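Local atomic coordinates of endo-1,4-b-d-mannanase (Trichoderma reesei, PDB entry 1QNP), a protein that probably hydrolyses internal beta-1,4-mannosidic linkages of mannan polysaccharides, as an endo-acting mannanase of glycoside hydrolase family 5 with a TIM-barrel fold. Residues 205-210 and 222-227; 278-283 and 320-325. One frame throughout, in Å; residues are numbered along the deposited sequence.

Contact 1: residues 205-210 and 222-227; sequences EGLGLS and EGTDFA
Leu207 and Gly208 pack against Thr224 and Phe226 in a buried loop-to-helix-start contact, where the long connection leaving strand 199-201 folds back on itself just as helix 226-230 begins. Two hydrogen bonds cross the contact, one from a side chain and one between main chains. Thr224 OG1 donates to Leu207 O over 2.8 Å, arriving from above the carbonyl plane. Its chi1 of 56° sets OG1 between its own N and carbonyl carbon, where it also receives a proton from water 1, which in turn accepts from Leu207 N; a compact threonine hydroxyl can thus serve main chain and water together. Gly208 O takes the N-H of Phe226 nearly straight (N to O 2.9 Å, 159°) and in the carbonyl plane, so a first-turn helix amide finds a partner in the loop. Water 2 ties the same oxygen to Asp225 OD1 and Ala227 N, while N-cap Asp225 caps Lys228 N. Positive phi calls for glycine at 206 and 208; at 208 a CB would also hit Thr224 O. Phe226 CD1 comes within 3.6 Å of Gly206 CA. Leu207 CD1 lies 3.7 Å from Glu222 CG; the Glu222 carboxylate turns away to Tyr216 and Asn173. Beyond, Phe226 packs on Ala264 and Cys265 of helix 253-267 and meets His261 edge-to-face, and Leu207 touches Trp247 of helix 244-247.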
ATOM      1  N   GLU A 205      -3.922   7.549  -3.991  1.00  7.96           N
ATOM      2  CA  GLU A 205      -4.849   7.994  -2.941  1.00  7.22           C
ATOM      3  C   GLU A 205      -6.289   8.078  -3.443  1.00  7.09           C
ATOM      4  O   GLU A 205      -7.206   8.298  -2.624  1.00  7.29           O
ATOM      5  CB  GLU A 205      -4.439   9.393  -2.491  1.00  7.96           C
ATOM      6  CG  GLU A 205      -3.008   9.438  -1.949  1.00  8.31           C
ATOM      7  CD  GLU A 205      -2.438  10.869  -1.991  1.00  9.17           C
ATOM      8  OE1 GLU A 205      -1.880  11.147  -3.072  1.00 10.65           O
ATOM      9  OE2 GLU A 205      -2.596  11.683  -1.051  1.00 10.91           O
ATOM     10  N   GLY A 206      -6.546   7.973  -4.745  1.00  7.76           N
ATOM     11  CA  GLY A 206      -7.883   8.100  -5.296  1.00  8.26           C
ATOM     12  C   GLY A 206      -8.255   9.529  -5.678  1.00  9.06           C
ATOM     13  O   GLY A 206      -9.450   9.843  -5.914  1.00  9.42           O
ATOM     14  N   LEU A 207      -7.289  10.433  -5.767  1.00  8.79           N
ATOM     15  CA  LEU A 207      -7.627  11.840  -6.097  1.00  8.26           C
ATOM     16  C   LEU A 207      -8.174  11.912  -7.538  1.00  9.39           C
ATOM     17  O   LEU A 207      -7.731  11.181  -8.439  1.00  9.45           O
ATOM     18  CB  LEU A 207      -6.405  12.746  -5.953  1.00  7.27           C
ATOM     19  CG  LEU A 207      -5.673  12.548  -4.592  1.00  7.81           C
ATOM     20  CD1 LEU A 207      -4.482  13.511  -4.570  1.00  8.88           C
ATOM     21  CD2 LEU A 207      -6.518  12.856  -3.338  1.00  8.99           C
ATOM     22  N   GLY A 208      -9.063  12.885  -7.775  1.00  8.31           N
ATOM     23  CA  GLY A 208      -9.571  13.108  -9.117  1.00  9.06           C
ATOM     24  C   GLY A 208     -10.815  12.288  -9.432  1.00  8.41           C
ATOM     25  O   GLY A 208     -10.705  11.195 -10.044  1.00  8.16           O
ATOM     26  N   LEU A 209     -11.989  12.730  -9.057  1.00 10.05           N
ATOM     27  CA  LEU A 209     -13.245  11.970  -9.272  1.00 10.21           C
ATOM     28  C   LEU A 209     -14.381  12.968  -9.321  1.00 11.76           C
ATOM     29  O   LEU A 209     -14.600  13.697  -8.349  1.00 11.22           O
ATOM     30  CB  LEU A 209     -13.357  10.935  -8.115  1.00 11.17           C
ATOM     31  CG  LEU A 209     -14.575   9.983  -8.226  1.00  9.89           C
ATOM     32  CD1 LEU A 209     -14.656   9.218  -9.530  1.00 10.22           C
ATOM     33  CD2 LEU A 209     -14.556   9.008  -7.046  1.00 11.35           C
ATOM     34  N   SER A 210     -15.113  12.988 -10.463  1.00 10.83           N
ATOM     35  CA  SER A 210     -16.078  14.080 -10.680  1.00 11.82           C
ATOM     36  C   SER A 210     -17.406  13.903 -10.000  1.00 12.15           C
ATOM     37  O   SER A 210     -18.292  14.805 -10.078  1.00 14.41           O
ATOM     38  CB  SER A 210     -16.227  14.259 -12.222  1.00 13.31           C
ATOM     39  OG  SER A 210     -14.979  14.825 -12.718  1.00 12.74           O
ATOM     40  N   GLU A 222      -3.506  16.883  -9.036  1.00 10.46           N
ATOM     41  CA  GLU A 222      -2.399  16.031  -8.621  1.00  9.95           C
ATOM     42  C   GLU A 222      -2.120  14.966  -9.670  1.00  9.86           C
ATOM     43  O   GLU A 222      -1.456  13.961  -9.379  1.00 10.39           O
ATOM     44  CB  GLU A 222      -2.618  15.361  -7.236  1.00  9.15           C
ATOM     45  CG  GLU A 222      -2.801  16.408  -6.141  1.00  9.61           C
ATOM     46  CD  GLU A 222      -1.598  17.315  -5.945  1.00 10.75           C
ATOM     47  OE1 GLU A 222      -0.487  16.932  -6.368  1.00 10.73           O
ATOM     48  OE2 GLU A 222      -1.775  18.436  -5.389  1.00 13.11           O
ATOM     49  N   GLY A 223      -2.592  15.197 -10.918  1.00  9.63           N
ATOM     50  CA  GLY A 223      -2.256  14.295 -12.026  1.00 10.97           C
ATOM     51  C   GLY A 223      -2.949  12.948 -12.042  1.00  9.42           C
ATOM     52  O   GLY A 223      -2.517  12.086 -12.837  1.00 10.66           O
ATOM     53  N   THR A 224      -3.956  12.733 -11.212  1.00  8.89           N
ATOM     54  CA  THR A 224      -4.632  11.410 -11.232  1.00  8.11           C
ATOM     55  C   THR A 224      -6.100  11.575 -11.537  1.00  8.72           C
ATOM     56  O   THR A 224      -6.745  12.550 -11.141  1.00  9.02           O
ATOM     57  CB  THR A 224      -4.487  10.611  -9.911  1.00  8.04           C
ATOM     58  OG1 THR A 224      -4.976  11.377  -8.793  1.00  8.83           O
ATOM     59  CG2 THR A 224      -2.990  10.324  -9.700  1.00  9.31           C
ATOM     60  N   ASP A 225      -6.669  10.629 -12.303  1.00  8.35           N
ATOM     61  CA  ASP A 225      -8.091  10.545 -12.621  1.00  9.84           C
ATOM     62  C   ASP A 225      -8.481   9.116 -12.217  1.00  9.57           C
ATOM     63  O   ASP A 225      -8.136   8.162 -12.927  1.00 10.00           O
ATOM     64  CB  ASP A 225      -8.274  10.855 -14.104  1.00 11.28           C
ATOM     65  CG  ASP A 225      -9.715  10.841 -14.570  1.00 12.06           C
ATOM     66  OD1 ASP A 225     -10.503   9.985 -14.094  1.00 15.04           O
ATOM     67  OD2 ASP A 225     -10.095  11.673 -15.446  1.00 13.14           O
ATOM     68  N   PHE A 226      -9.208   9.012 -11.103  1.00  8.46           N
ATOM     69  CA  PHE A 226      -9.557   7.696 -10.555  1.00  8.76           C
ATOM     70  C   PHE A 226     -10.310   6.807 -11.522  1.00 10.84           C
ATOM     71  O   PHE A 226      -9.971   5.621 -11.679  1.00 11.08           O
ATOM     72  CB  PHE A 226     -10.350   7.864  -9.252  1.00  9.53           C
ATOM     73  CG  PHE A 226     -10.552   6.579  -8.490  1.00  8.42           C
ATOM     74  CD1 PHE A 226      -9.458   6.025  -7.820  1.00  8.55           C
ATOM     75  CD2 PHE A 226     -11.778   5.949  -8.472  1.00  9.04           C
ATOM     76  CE1 PHE A 226      -9.623   4.849  -7.105  1.00  9.23           C
ATOM     77  CE2 PHE A 226     -11.941   4.750  -7.745  1.00 10.13           C
ATOM     78  CZ  PHE A 226     -10.853   4.212  -7.060  1.00 11.10           C
ATOM     79  N   ALA A 227     -11.318   7.373 -12.182  1.00 10.22           N
ATOM     80  CA  ALA A 227     -12.122   6.556 -13.099  1.00 11.32           C
ATOM     81  C   ALA A 227     -11.297   6.114 -14.309  1.00 12.44           C
ATOM     82  O   ALA A 227     -11.433   4.959 -14.801  1.00 15.90           O
ATOM     83  CB  ALA A 227     -13.363   7.289 -13.533  1.00 13.78           C
TER
HETATM   84  O   HOH W   1      -4.528   9.905  -6.386  1.00  8.33           O
HETATM   85  O   HOH W   2     -12.193  10.124 -12.112  1.00 12.91           O

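Contact 2: residues 278-283 and 320-325; sequences GAQQNP and SDPYTV. With SO4 (sulfate ion), chain B.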
ATOM      1  N   GLY A 278      -6.861   7.643   8.459  1.00  8.57           N
ATOM      2  CA  GLY A 278      -6.625   7.951   9.878  1.00  8.94           C
ATOM      3  C   GLY A 278      -7.235   9.323  10.184  1.00 10.17           C
ATOM      4  O   GLY A 278      -7.311  10.203   9.307  1.00 10.76           O
ATOM      5  N   ALA A 279      -7.476   9.482  11.489  1.00 11.18           N
ATOM      6  CA  ALA A 279      -7.926  10.794  12.020  1.00 12.75           C
ATOM      7  C   ALA A 279      -6.996  11.132  13.164  1.00 13.73           C
ATOM      8  O   ALA A 279      -6.798  10.301  14.041  1.00 13.61           O
ATOM      9  CB  ALA A 279      -9.370  10.669  12.473  1.00 11.74           C
ATOM     10  N   GLN A 280      -6.450  12.362  13.212  1.00 16.88           N
ATOM     11  CA  GLN A 280      -5.497  12.669  14.298  1.00 19.22           C
ATOM     12  C   GLN A 280      -6.208  12.839  15.640  1.00 19.21           C
ATOM     13  O   GLN A 280      -5.643  12.567  16.720  1.00 19.76           O
ATOM     14  CB  GLN A 280      -4.812  13.988  13.992  1.00 23.58           C
ATOM     15  CG  GLN A 280      -3.647  13.941  13.022  0.50 25.68           C
ATOM     16  CD  GLN A 280      -2.657  15.073  13.231  0.50 28.57           C
ATOM     17  OE1 GLN A 280      -1.559  14.836  13.745  0.50 29.31           O
ATOM     18  NE2 GLN A 280      -2.972  16.304  12.829  0.50 29.25           N
ATOM     19  N   GLN A 281      -7.410  13.418  15.566  1.00 19.39           N
ATOM     20  CA  GLN A 281      -8.166  13.625  16.820  1.00 20.55           C
ATOM     21  C   GLN A 281      -9.235  12.553  16.970  1.00 19.39           C
ATOM     22  O   GLN A 281      -9.907  12.193  15.988  1.00 18.80           O
ATOM     23  CB  GLN A 281      -8.861  14.996  16.732  1.00 24.47           C
ATOM     24  CG  GLN A 281      -7.974  16.190  16.437  1.00 31.29           C
ATOM     25  CD  GLN A 281      -6.949  16.361  17.557  1.00 35.60           C
ATOM     26  OE1 GLN A 281      -7.356  16.216  18.716  1.00 40.48           O
ATOM     27  NE2 GLN A 281      -5.691  16.617  17.245  1.00 38.37           N
ATOM     28  N   ASN A 282      -9.410  11.989  18.165  1.00 18.54           N
ATOM     29  CA  ASN A 282     -10.463  11.060  18.521  1.00 18.10           C
ATOM     30  C   ASN A 282     -10.672   9.994  17.433  1.00 15.72           C
ATOM     31  O   ASN A 282     -11.747   9.837  16.860  1.00 16.42           O
ATOM     32  CB  ASN A 282     -11.796  11.830  18.748  1.00 19.28           C
ATOM     33  CG  ASN A 282     -11.586  12.995  19.725  1.00 21.04           C
ATOM     34  OD1 ASN A 282     -11.615  14.155  19.260  1.00 22.38           O
ATOM     35  ND2 ASN A 282     -11.240  12.667  20.960  1.00 21.39           N
ATOM     36  N   PRO A 283      -9.670   9.194  17.192  1.00 14.72           N
ATOM     37  CA  PRO A 283      -9.783   8.193  16.112  1.00 12.97           C
ATOM     38  C   PRO A 283     -10.854   7.141  16.344  1.00 14.05           C
ATOM     39  O   PRO A 283     -11.481   6.671  15.371  1.00 12.97           O
ATOM     40  CB  PRO A 283      -8.391   7.609  16.025  1.00 14.06           C
ATOM     41  CG  PRO A 283      -7.787   7.859  17.396  1.00 14.89           C
ATOM     42  CD  PRO A 283      -8.315   9.229  17.787  1.00 15.55           C
ATOM     43  N   SER A 320       6.385   4.963  14.707  1.00  9.13           N
ATOM     44  CA  SER A 320       5.001   5.377  14.865  1.00  9.30           C
ATOM     45  C   SER A 320       4.779   6.829  14.438  1.00  9.86           C
ATOM     46  O   SER A 320       5.769   7.537  14.211  1.00 11.68           O
ATOM     47  CB  SER A 320       4.640   5.235  16.364  1.00  9.58           C
ATOM     48  OG  SER A 320       5.391   6.113  17.219  1.00 11.19           O
ATOM     49  N   ASP A 321       3.529   7.221  14.338  1.00  9.00           N
ATOM     50  CA  ASP A 321       3.184   8.629  14.075  1.00  8.74           C
ATOM     51  C   ASP A 321       1.855   8.894  14.759  1.00  8.76           C
ATOM     52  O   ASP A 321       1.342   8.049  15.517  1.00 10.31           O
ATOM     53  CB  ASP A 321       3.146   8.795  12.541  1.00  9.71           C
ATOM     54  CG  ASP A 321       2.031   8.116  11.780  1.00  9.53           C
ATOM     55  OD1 ASP A 321       1.100   7.555  12.412  1.00  9.86           O
ATOM     56  OD2 ASP A 321       2.127   8.100  10.509  1.00 10.47           O
ATOM     57  N   PRO A 322       1.267  10.077  14.594  1.00 10.22           N
ATOM     58  CA  PRO A 322       0.027  10.437  15.275  1.00 10.62           C
ATOM     59  C   PRO A 322      -1.179   9.592  14.890  1.00 10.05           C
ATOM     60  O   PRO A 322      -2.259   9.758  15.497  1.00 14.09           O
ATOM     61  CB  PRO A 322      -0.171  11.935  14.926  1.00 12.41           C
ATOM     62  CG  PRO A 322       1.286  12.380  14.785  1.00 12.55           C
ATOM     63  CD  PRO A 322       1.864  11.254  13.905  1.00 11.05           C
ATOM     64  N   TYR A 323      -1.077   8.738  13.862  1.00  9.53           N
ATOM     65  CA  TYR A 323      -2.156   7.876  13.427  1.00  8.82           C
ATOM     66  C   TYR A 323      -1.963   6.443  13.883  1.00  8.61           C
ATOM     67  O   TYR A 323      -2.801   5.543  13.589  1.00 10.94           O
ATOM     68  CB  TYR A 323      -2.133   7.894  11.870  1.00 10.09           C
ATOM     69  CG  TYR A 323      -2.422   9.247  11.267  1.00 11.15           C
ATOM     70  CD1 TYR A 323      -3.674   9.820  11.366  1.00 11.27           C
ATOM     71  CD2 TYR A 323      -1.415   9.913  10.602  1.00 13.09           C
ATOM     72  CE1 TYR A 323      -3.981  11.050  10.768  1.00 14.93           C
ATOM     73  CE2 TYR A 323      -1.704  11.144   9.997  1.00 16.99           C
ATOM     74  CZ  TYR A 323      -2.966  11.687  10.117  1.00 17.34           C
ATOM     75  OH  TYR A 323      -3.244  12.900   9.510  1.00 21.93           O
ATOM     76  N   THR A 324      -0.897   6.180  14.668  1.00  7.75           N
ATOM     77  CA  THR A 324      -0.690   4.777  15.077  1.00  7.56           C
ATOM     78  C   THR A 324      -1.773   4.302  16.031  1.00  7.82           C
ATOM     79  O   THR A 324      -2.144   4.996  17.004  1.00  9.67           O
ATOM     80  CB  THR A 324       0.691   4.732  15.809  1.00  7.18           C
ATOM     81  OG1 THR A 324       1.710   4.917  14.813  1.00  8.67           O
ATOM     82  CG2 THR A 324       0.911   3.421  16.549  1.00  9.53           C
ATOM     83  N   VAL A 325      -2.268   3.080  15.776  1.00  7.83           N
ATOM     84  CA  VAL A 325      -3.189   2.392  16.664  1.00  9.41           C
ATOM     85  C   VAL A 325      -2.346   1.270  17.282  1.00  8.81           C
ATOM     86  O   VAL A 325      -1.931   0.294  16.644  1.00  8.65           O
ATOM     87  CB  VAL A 325      -4.365   1.820  15.874  1.00 10.50           C
ATOM     88  CG1 VAL A 325      -5.286   1.007  16.779  1.00 13.11           C
ATOM     89  CG2 VAL A 325      -5.150   2.950  15.215  1.00 11.98           C
TER
HETATM   90  S   SO4 B 402     -11.608   8.736  21.020  1.00 37.36           S
HETATM   91  O1  SO4 B 402     -10.374   8.053  20.352  1.00 37.22           O
HETATM   92  O2  SO4 B 402     -11.121   9.965  21.702  1.00 36.77           O
HETATM   93  O3  SO4 B 402     -12.212   7.780  21.984  1.00 35.47           O
HETATM   94  O4  SO4 B 402     -12.585   9.014  19.920  1.00 34.72           O
HETATM   95  O   HOH W   3      -6.631  12.778   8.752  1.00 17.63           O
HETATM   96  O   HOH W   4      -4.853   8.861  15.509  1.00 17.16           O
HETATM   97  O   HOH W   5      -2.886  11.558  17.483  1.00 33.66           O
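Tyr323 and Pro322 meet Gly278 and Gln280 where two barrel loops come together, one following strand 272-277 and the other following strand 300-309. The tyrosine ring does most of the touching. Its CE1 lies 3.7 Å from Gly278 C and 3.7 Å from Gln280 CG, while Ala279 N approaches the ring edge near its plane. Gly278 suits this spot because a CB would be driven into Tyr323 CD1. Tyr323 CG stands anti to its carbonyl carbon (chi1 -64°), which lays the ring along the 278-280 backbone. The chain of Gln280 crosses the ring; it was modelled in two conformers, so the approach of its OE1 to Pro322 CB (3.4 Å in one of them) is uncertain. Water supplies the polar link: water 5 donates to Gln280 O and to Pro322 O (2.8 Å to the latter), bridging two main chains that make no direct bond to each other. The loop carrying Tyr323 is stiffened from within. Asp321 to Thr324 form a type I turn, and Asp321 OD1 accepts from Tyr323 N (2.9 Å) in an Asx turn, with OD2 in plane at the ring edge and bonded to Trp306. Proline suits the second turn position because its fixed phi matches. Farther along, Asn282 ND2 holds sulfate O2 at 2.8 Å, almost straight at 175°; Cys284 N and Thr285 OG1 also hydrogen-bond to this ion, probably from the crystallisation liquor. Loops gathered past the C-terminal ends of parallel strands are characteristic of the (beta/alpha)8 barrel, whose active sites lie on that side.

Both contacts are built from connections that follow barrel strands, but from different parts of the ring: contact 1 folds a single loop, after strand 199-201, against its own helix start, whereas contact 2 joins two separate loops, after strands 272-277 and 300-309. Their centres lie 25 Å apart, and the nearest atoms are about 11 Å apart, so they do not touch. Contact 1 is buried and relies on direct hydrogen bonds, supplemented by two bridging waters. The other is partly exposed, leaning on an aromatic ring and bridging water. Glycines let the segments approach closely in both, and each includes a residue at a helix N-cap: Asp225 caps a backbone amide, while Asn282 binds a sulfate instead.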